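Local coordinates for maltose-binding protein MalE1 (Thermotoga maritima, PDB 6DTU) that binds malto-oligosaccharides, here maltotetraose, and probably delivers them to a sugar transporter in the membrane as a periplasmic solute-binding protein, at residues A[129-134]-A[202-207]; A[191-196]-A[349-354]. All coordinates share one frame; numbering follows the deposited sequence.

Contact 1. Residues A[129-134]-A[202-207]; sequences ELIEIA and EGILDP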
ATOM      1  N   GLU A 129       9.556  15.870  18.082  1.00 21.37           N
ATOM      2  CA  GLU A 129       8.688  17.020  17.856  1.00 23.82           C
ATOM      3  C   GLU A 129       7.254  16.580  17.592  1.00 21.81           C
ATOM      4  O   GLU A 129       6.307  17.188  18.105  1.00 19.55           O
ATOM      5  CB  GLU A 129       9.233  17.817  16.672  1.00 25.34           C
ATOM      6  CG  GLU A 129       8.689  19.219  16.498  1.00 29.67           C
ATOM      7  CD  GLU A 129       9.040  19.802  15.137  1.00 34.03           C
ATOM      8  OE1 GLU A 129      10.000  19.300  14.509  1.00 33.10           O
ATOM      9  OE2 GLU A 129       8.360  20.756  14.698  1.00 38.29           O
ATOM     10  N   LEU A 130       7.072  15.505  16.819  1.00 20.52           N
ATOM     11  CA  LEU A 130       5.722  15.015  16.571  1.00 19.24           C
ATOM     12  C   LEU A 130       5.047  14.601  17.871  1.00 20.05           C
ATOM     13  O   LEU A 130       3.875  14.922  18.099  1.00 17.88           O
ATOM     14  CB  LEU A 130       5.738  13.881  15.533  1.00 20.00           C
ATOM     15  CG  LEU A 130       4.407  13.191  15.185  1.00 19.75           C
ATOM     16  CD1 LEU A 130       4.423  12.676  13.760  1.00 18.78           C
ATOM     17  CD2 LEU A 130       4.073  12.027  16.128  1.00 20.01           C
ATOM     18  N   ILE A 131       5.786  13.934  18.762  1.00 20.12           N
ATOM     19  CA  ILE A 131       5.214  13.504  20.035  1.00 19.17           C
ATOM     20  C   ILE A 131       4.754  14.698  20.864  1.00 20.64           C
ATOM     21  O   ILE A 131       3.662  14.681  21.442  1.00 18.20           O
ATOM     22  CB  ILE A 131       6.202  12.609  20.804  1.00 19.16           C
ATOM     23  CG1 ILE A 131       6.336  11.266  20.092  1.00 22.38           C
ATOM     24  CG2 ILE A 131       5.740  12.429  22.240  1.00 21.20           C
ATOM     25  CD1 ILE A 131       7.522  10.443  20.556  1.00 24.48           C
ATOM     26  N   GLU A 132       5.575  15.751  20.930  1.00 18.39           N
ATOM     27  CA  GLU A 132       5.213  16.942  21.698  1.00 17.68           C
ATOM     28  C   GLU A 132       3.979  17.618  21.107  1.00 18.50           C
ATOM     29  O   GLU A 132       3.046  17.984  21.830  1.00 20.36           O
ATOM     30  CB  GLU A 132       6.389  17.915  21.707  1.00 20.83           C
ATOM     31  CG  GLU A 132       6.077  19.288  22.295  1.00 30.43           C
ATOM     32  CD  GLU A 132       7.293  19.904  22.970  1.00 23.66           C
ATOM     33  OE1 GLU A 132       8.302  20.129  22.275  1.00 35.46           O
ATOM     34  OE2 GLU A 132       7.261  20.117  24.202  1.00 36.03           O
ATOM     35  N   ILE A 133       3.962  17.786  19.787  1.00 20.23           N
ATOM     36  CA  ILE A 133       2.830  18.435  19.128  1.00 20.24           C
ATOM     37  C   ILE A 133       1.549  17.641  19.341  1.00 20.91           C
ATOM     38  O   ILE A 133       0.483  18.210  19.590  1.00 19.22           O
ATOM     39  CB  ILE A 133       3.141  18.658  17.636  1.00 19.12           C
ATOM     40  CG1 ILE A 133       4.261  19.682  17.495  1.00 22.14           C
ATOM     41  CG2 ILE A 133       1.927  19.145  16.873  1.00 21.38           C
ATOM     42  CD1 ILE A 133       4.819  19.758  16.101  1.00 27.21           C
ATOM     43  N   ALA A 134       1.625  16.316  19.223  1.00 18.76           N
ATOM     44  CA  ALA A 134       0.445  15.483  19.427  1.00 17.98           C
ATOM     45  C   ALA A 134      -0.061  15.578  20.859  1.00 18.38           C
ATOM     46  O   ALA A 134      -1.272  15.663  21.093  1.00 18.03           O
ATOM     47  CB  ALA A 134       0.766  14.040  19.070  1.00 18.12           C
ATOM     48  N   GLU A 202       3.202   6.543  25.947  1.00 21.64           N
ATOM     49  CA  GLU A 202       3.050   7.964  26.213  1.00 25.25           C
ATOM     50  C   GLU A 202       1.670   8.496  25.851  1.00 24.25           C
ATOM     51  O   GLU A 202       1.446   9.703  25.977  1.00 24.71           O
ATOM     52  CB  GLU A 202       4.165   8.760  25.533  1.00 28.15           C
ATOM     53  CG  GLU A 202       5.540   8.412  26.072  1.00 28.65           C
ATOM     54  CD  GLU A 202       6.638   9.309  25.547  1.00 33.67           C
ATOM     55  OE1 GLU A 202       6.341  10.429  25.079  1.00 30.63           O
ATOM     56  OE2 GLU A 202       7.810   8.881  25.599  1.00 34.02           O
ATOM     57  N   GLY A 203       0.750   7.635  25.404  1.00 21.40           N
ATOM     58  CA  GLY A 203      -0.627   8.028  25.154  1.00 18.88           C
ATOM     59  C   GLY A 203      -0.891   8.690  23.819  1.00 20.32           C
ATOM     60  O   GLY A 203      -1.997   9.203  23.605  1.00 25.84           O
ATOM     61  N   ILE A 204       0.094   8.699  22.921  1.00 22.41           N
ATOM     62  CA  ILE A 204      -0.052   9.285  21.587  0.73 19.93           C
ATOM     63  C   ILE A 204      -0.898   8.384  20.698  1.00 20.00           C
ATOM     64  O   ILE A 204      -1.626   8.854  19.813  1.00 18.66           O
ATOM     65  CB  ILE A 204       1.352   9.482  20.979  0.73 21.02           C
ATOM     66  CG1 ILE A 204       2.250  10.253  21.941  0.73 22.29           C
ATOM     67  CG2 ILE A 204       1.287  10.166  19.609  0.73 22.71           C
ATOM     68  CD1 ILE A 204       1.736  11.621  22.229  0.73 21.67           C
ATOM     69  N   LEU A 205      -0.744   7.070  20.868  1.00 19.44           N
ATOM     70  CA  LEU A 205      -1.540   6.077  20.172  1.00 16.77           C
ATOM     71  C   LEU A 205      -2.330   5.274  21.186  1.00 20.36           C
ATOM     72  O   LEU A 205      -1.875   5.027  22.313  1.00 21.35           O
ATOM     73  CB  LEU A 205      -0.667   5.113  19.371  1.00 15.47           C
ATOM     74  CG  LEU A 205       0.008   5.703  18.143  1.00 15.15           C
ATOM     75  CD1 LEU A 205       0.851   4.638  17.488  1.00 18.40           C
ATOM     76  CD2 LEU A 205      -1.013   6.308  17.168  1.00 16.32           C
ATOM     77  N   ASP A 206      -3.486   4.854  20.771  1.00 17.22           N
ATOM     78  CA  ASP A 206      -4.331   4.028  21.599  1.00 18.52           C
ATOM     79  C   ASP A 206      -4.291   2.598  21.087  1.00 19.80           C
ATOM     80  O   ASP A 206      -4.232   2.377  19.872  1.00 16.96           O
ATOM     81  CB  ASP A 206      -5.772   4.542  21.567  1.00 19.94           C
ATOM     82  CG  ASP A 206      -6.675   3.797  22.543  1.00 28.09           C
ATOM     83  OD1 ASP A 206      -6.701   4.173  23.738  1.00 30.42           O
ATOM     84  OD2 ASP A 206      -7.336   2.817  22.132  1.00 28.28           O
ATOM     85  N   PRO A 207      -4.325   1.614  21.988  1.00 19.69           N
ATOM     86  CA  PRO A 207      -4.233   0.207  21.576  1.00 20.25           C
ATOM     87  C   PRO A 207      -5.261  -0.209  20.535  1.00 18.59           C
ATOM     88  O   PRO A 207      -5.025  -1.155  19.787  1.00 23.13           O
ATOM     89  CB  PRO A 207      -4.445  -0.549  22.896  1.00 20.88           C
ATOM     90  CG  PRO A 207      -4.001   0.403  23.959  1.00 24.09           C
ATOM     91  CD  PRO A 207      -4.300   1.781  23.453  1.00 21.28           C
TER
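Ile-204 pushes its branched side chain against one face of helix 127-140, where Ile-131 and Ala-134, one turn apart, receive it. Ile-204 has two conformers; in the one described, its CG2 methyl lies 3.9 Å from CB of Ala-134, while its CD1 comes to 3.7 Å from the backbone O of Ile-131 and 4.1 Å from that residue's CG2, and the two isoleucine side chains cross at about a right angle. In Ile-131, a chi1 of -70° places CG1 anti to the carbonyl carbon and so leaves CG2 opposite the backbone N, on the side of Ile-204. Alanine suits its place because its single methyl lets the loop come close: the CA atoms of Ala-134 and Ile-204 are 6.6 Å apart. Phe-148 of strand 146-149 touches both residues, completing the apolar, buried part.

Toward solvent the contact thins to one carboxylate. OE1 of Glu-202 lies 3.5 Å from CG2 of Ile-131, a contact without a hydrogen bond; OE1 is in a salt bridge with Lys-135, just beyond the helical segment, and OE2 in another with Arg-198. The partly exposed glutamate thus ties the two helices by charge at the border of the apolar patch. Gly-203, exposed and at positive phi (83°), ends helix 187-201 in a Schellman motif, and Ile-204 occupies the C-double-prime position, where such motifs commonly place an apolar residue.

Contact 2. Residues A[191-196]-A[349-354]; sequences KGVKLL and NLVVNG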
ATOM      1  N   LYS A 191      14.204  -2.037  18.053  1.00 20.45           N
ATOM      2  CA  LYS A 191      14.226  -0.610  18.358  1.00 18.72           C
ATOM      3  C   LYS A 191      13.052   0.114  17.701  1.00 19.60           C
ATOM      4  O   LYS A 191      12.438   1.006  18.305  1.00 17.96           O
ATOM      5  CB  LYS A 191      15.556  -0.008  17.901  1.00 21.15           C
ATOM      6  CG  LYS A 191      15.821   1.383  18.451  1.00 28.11           C
ATOM      7  CD  LYS A 191      17.304   1.733  18.387  1.00 28.43           C
ATOM      8  CE  LYS A 191      17.594   3.020  19.167  1.00 31.28           C
ATOM      9  NZ  LYS A 191      18.888   3.614  18.733  1.00 35.45           N
ATOM     10  N   GLY A 192      12.699  -0.290  16.479  1.00 18.68           N
ATOM     11  CA  GLY A 192      11.565   0.320  15.804  1.00 17.77           C
ATOM     12  C   GLY A 192      10.239   0.007  16.470  1.00 17.21           C
ATOM     13  O   GLY A 192       9.370   0.873  16.583  1.00 19.96           O
ATOM     14  N   VAL A 193      10.046  -1.242  16.895  1.00 18.77           N
ATOM     15  CA  VAL A 193       8.802  -1.574  17.586  1.00 16.41           C
ATOM     16  C   VAL A 193       8.800  -0.993  18.997  1.00 18.55           C
ATOM     17  O   VAL A 193       7.735  -0.708  19.559  1.00 18.10           O
ATOM     18  CB  VAL A 193       8.577  -3.098  17.546  1.00 17.74           C
ATOM     19  CG1 VAL A 193       7.313  -3.498  18.290  1.00 20.16           C
ATOM     20  CG2 VAL A 193       8.470  -3.581  16.087  1.00 15.83           C
ATOM     21  N   LYS A 194       9.980  -0.783  19.581  1.00 19.56           N
ATOM     22  CA  LYS A 194      10.031  -0.075  20.857  1.00 18.65           C
ATOM     23  C   LYS A 194       9.611   1.378  20.709  1.00 17.61           C
ATOM     24  O   LYS A 194       9.068   1.953  21.657  1.00 17.92           O
ATOM     25  CB  LYS A 194      11.409  -0.202  21.502  1.00 19.91           C
ATOM     26  CG  LYS A 194      11.642  -1.570  22.120  1.00 21.57           C
ATOM     27  CD  LYS A 194      12.939  -1.574  22.904  1.00 20.88           C
ATOM     28  CE  LYS A 194      13.167  -2.918  23.589  1.00 23.94           C
ATOM     29  NZ  LYS A 194      11.973  -3.396  24.341  1.00 28.87           N
ATOM     30  N   LEU A 195       9.854   1.988  19.537  1.00 17.20           N
ATOM     31  CA  LEU A 195       9.295   3.311  19.273  1.00 18.48           C
ATOM     32  C   LEU A 195       7.767   3.257  19.212  1.00 20.23           C
ATOM     33  O   LEU A 195       7.094   4.103  19.811  1.00 21.14           O
ATOM     34  CB  LEU A 195       9.900   3.892  17.994  1.00 20.72           C
ATOM     35  CG  LEU A 195       9.361   5.253  17.527  1.00 23.00           C
ATOM     36  CD1 LEU A 195       9.674   6.319  18.560  1.00 22.86           C
ATOM     37  CD2 LEU A 195       9.900   5.640  16.150  1.00 24.26           C
ATOM     38  N   LEU A 196       7.197   2.247  18.538  1.00 16.16           N
ATOM     39  CA  LEU A 196       5.746   2.085  18.559  1.00 20.98           C
ATOM     40  C   LEU A 196       5.241   1.959  19.987  1.00 17.14           C
ATOM     41  O   LEU A 196       4.257   2.609  20.367  1.00 19.48           O
ATOM     42  CB  LEU A 196       5.339   0.851  17.746  1.00 17.58           C
ATOM     43  CG  LEU A 196       3.888   0.375  17.907  1.00 17.97           C
ATOM     44  CD1 LEU A 196       2.948   1.471  17.424  1.00 16.01           C
ATOM     45  CD2 LEU A 196       3.680  -0.920  17.155  1.00 20.39           C
ATOM     46  N   ASN A 349      -0.082  -6.562  17.576  1.00 16.39           N
ATOM     47  CA  ASN A 349      -1.261  -6.542  18.440  1.00 16.81           C
ATOM     48  C   ASN A 349      -0.886  -6.845  19.884  1.00 16.93           C
ATOM     49  O   ASN A 349      -1.375  -6.187  20.814  1.00 20.08           O
ATOM     50  CB  ASN A 349      -2.315  -7.529  17.940  1.00 15.48           C
ATOM     51  CG  ASN A 349      -3.515  -7.621  18.874  1.00 19.66           C
ATOM     52  OD1 ASN A 349      -3.452  -8.287  19.909  1.00 24.24           O
ATOM     53  ND2 ASN A 349      -4.609  -6.998  18.499  1.00 26.09           N
ATOM     54  N   LEU A 350      -0.027  -7.847  20.091  1.00 16.90           N
ATOM     55  CA  LEU A 350       0.416  -8.167  21.445  1.00 17.87           C
ATOM     56  C   LEU A 350       1.165  -7.010  22.075  1.00 19.01           C
ATOM     57  O   LEU A 350       0.965  -6.701  23.254  1.00 19.72           O
ATOM     58  CB  LEU A 350       1.320  -9.392  21.411  1.00 17.48           C
ATOM     59  CG  LEU A 350       0.658 -10.689  20.957  1.00 21.65           C
ATOM     60  CD1 LEU A 350       1.687 -11.802  20.930  1.00 22.66           C
ATOM     61  CD2 LEU A 350      -0.469 -11.001  21.934  1.00 19.74           C
ATOM     62  N   VAL A 351       2.024  -6.343  21.302  1.00 18.21           N
ATOM     63  CA  VAL A 351       2.830  -5.259  21.851  1.00 18.06           C
ATOM     64  C   VAL A 351       1.949  -4.086  22.263  1.00 19.56           C
ATOM     65  O   VAL A 351       2.063  -3.562  23.376  1.00 18.96           O
ATOM     66  CB  VAL A 351       3.915  -4.831  20.848  1.00 18.92           C
ATOM     67  CG1 VAL A 351       4.597  -3.560  21.342  1.00 19.03           C
ATOM     68  CG2 VAL A 351       4.944  -5.946  20.650  1.00 19.99           C
ATOM     69  N   VAL A 352       1.072  -3.631  21.361  1.00 18.14           N
ATOM     70  CA  VAL A 352       0.289  -2.448  21.695  1.00 17.19           C
ATOM     71  C   VAL A 352      -0.716  -2.712  22.795  1.00 17.82           C
ATOM     72  O   VAL A 352      -1.200  -1.764  23.427  1.00 20.67           O
ATOM     73  CB  VAL A 352      -0.378  -1.754  20.487  1.00 17.16           C
ATOM     74  CG1 VAL A 352       0.657  -1.290  19.488  1.00 20.63           C
ATOM     75  CG2 VAL A 352      -1.393  -2.673  19.852  1.00 21.77           C
ATOM     76  N   ASN A 353      -1.051  -3.973  23.039  1.00 18.63           N
ATOM     77  CA  ASN A 353      -1.956  -4.324  24.124  1.00 19.78           C
ATOM     78  C   ASN A 353      -1.224  -4.764  25.389  1.00 21.76           C
ATOM     79  O   ASN A 353      -1.866  -5.243  26.326  1.00 23.61           O
ATOM     80  CB  ASN A 353      -2.975  -5.367  23.659  1.00 20.73           C
ATOM     81  CG  ASN A 353      -4.001  -4.785  22.681  1.00 22.88           C
ATOM     82  OD1 ASN A 353      -3.999  -5.105  21.482  1.00 22.42           O
ATOM     83  ND2 ASN A 353      -4.884  -3.924  23.197  1.00 20.44           N
ATOM     84  N   GLY A 354       0.093  -4.588  25.441  1.00 20.08           N
ATOM     85  CA  GLY A 354       0.846  -4.899  26.647  1.00 22.47           C
ATOM     86  C   GLY A 354       0.793  -6.362  27.031  1.00 25.25           C
ATOM     87  O   GLY A 354       0.814  -6.695  28.225  1.00 23.15           O
TER
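Leu-196 and Val-352 make the closer of two methyl contacts between helices 187-201 and 341-352. CG1 of Val-352 approaches the forked end of the leucine, 3.8 Å from CD2 of Leu-196, and lies near CG and CD1 as well. One turn earlier on the first helix, CG1 of Val-193 is 4.1 Å from both CG1 and CG2 of Val-351, so that one methyl faces a pair. A chi1 of 178° in Val-193 sets its CG1 opposite the backbone N and turns it to Val-351. Leucine reaches across with its longer chain; the beta-branched valines offer broad, short surfaces close to their own backbones.

Around these four residues, Val-358 of helix 358-374 touches both Val-193 and Val-351, and Leu-348 touches both Val-193 and Leu-196. Helix 155-164 adds Ile-162 against Val-193 and Ile-158 against Leu-196. The second helix stops just past the contact in a Schellman motif, with N of Lys-355 bonded to O of Leu-350, N of Gly-354 to O of Val-351 at 3.0 Å, and the glycine at positive phi. No hydrogen bond joins the two segments, so their buried interface depends on shape and the exclusion of water rather than on directional bonds.

Overall arrangement
The two contacts lie on the same side of the chain's centre, with their own centres about 14 Å apart. Helix 187-201 connects them: it supplies 191-196 to contact 2, and the loop leaving its C-terminal end supplies 202-207 to contact 1. Along the chain the order is 129-134, 191-196, 202-207, 349-354, so the segments alternate. They also touch directly, as CD1 of Leu-205 lies 3.8 Å from CD1 of Leu-196 and Pro-207 packs on Val-352 and Asn-353. Together they join helix 127-140, beside the four-stranded sheet, to the C-terminal helices. In contact 2 the side chain of Leu-196 is about 13 Å from a bound glucose, so that interface lies behind the sugar site.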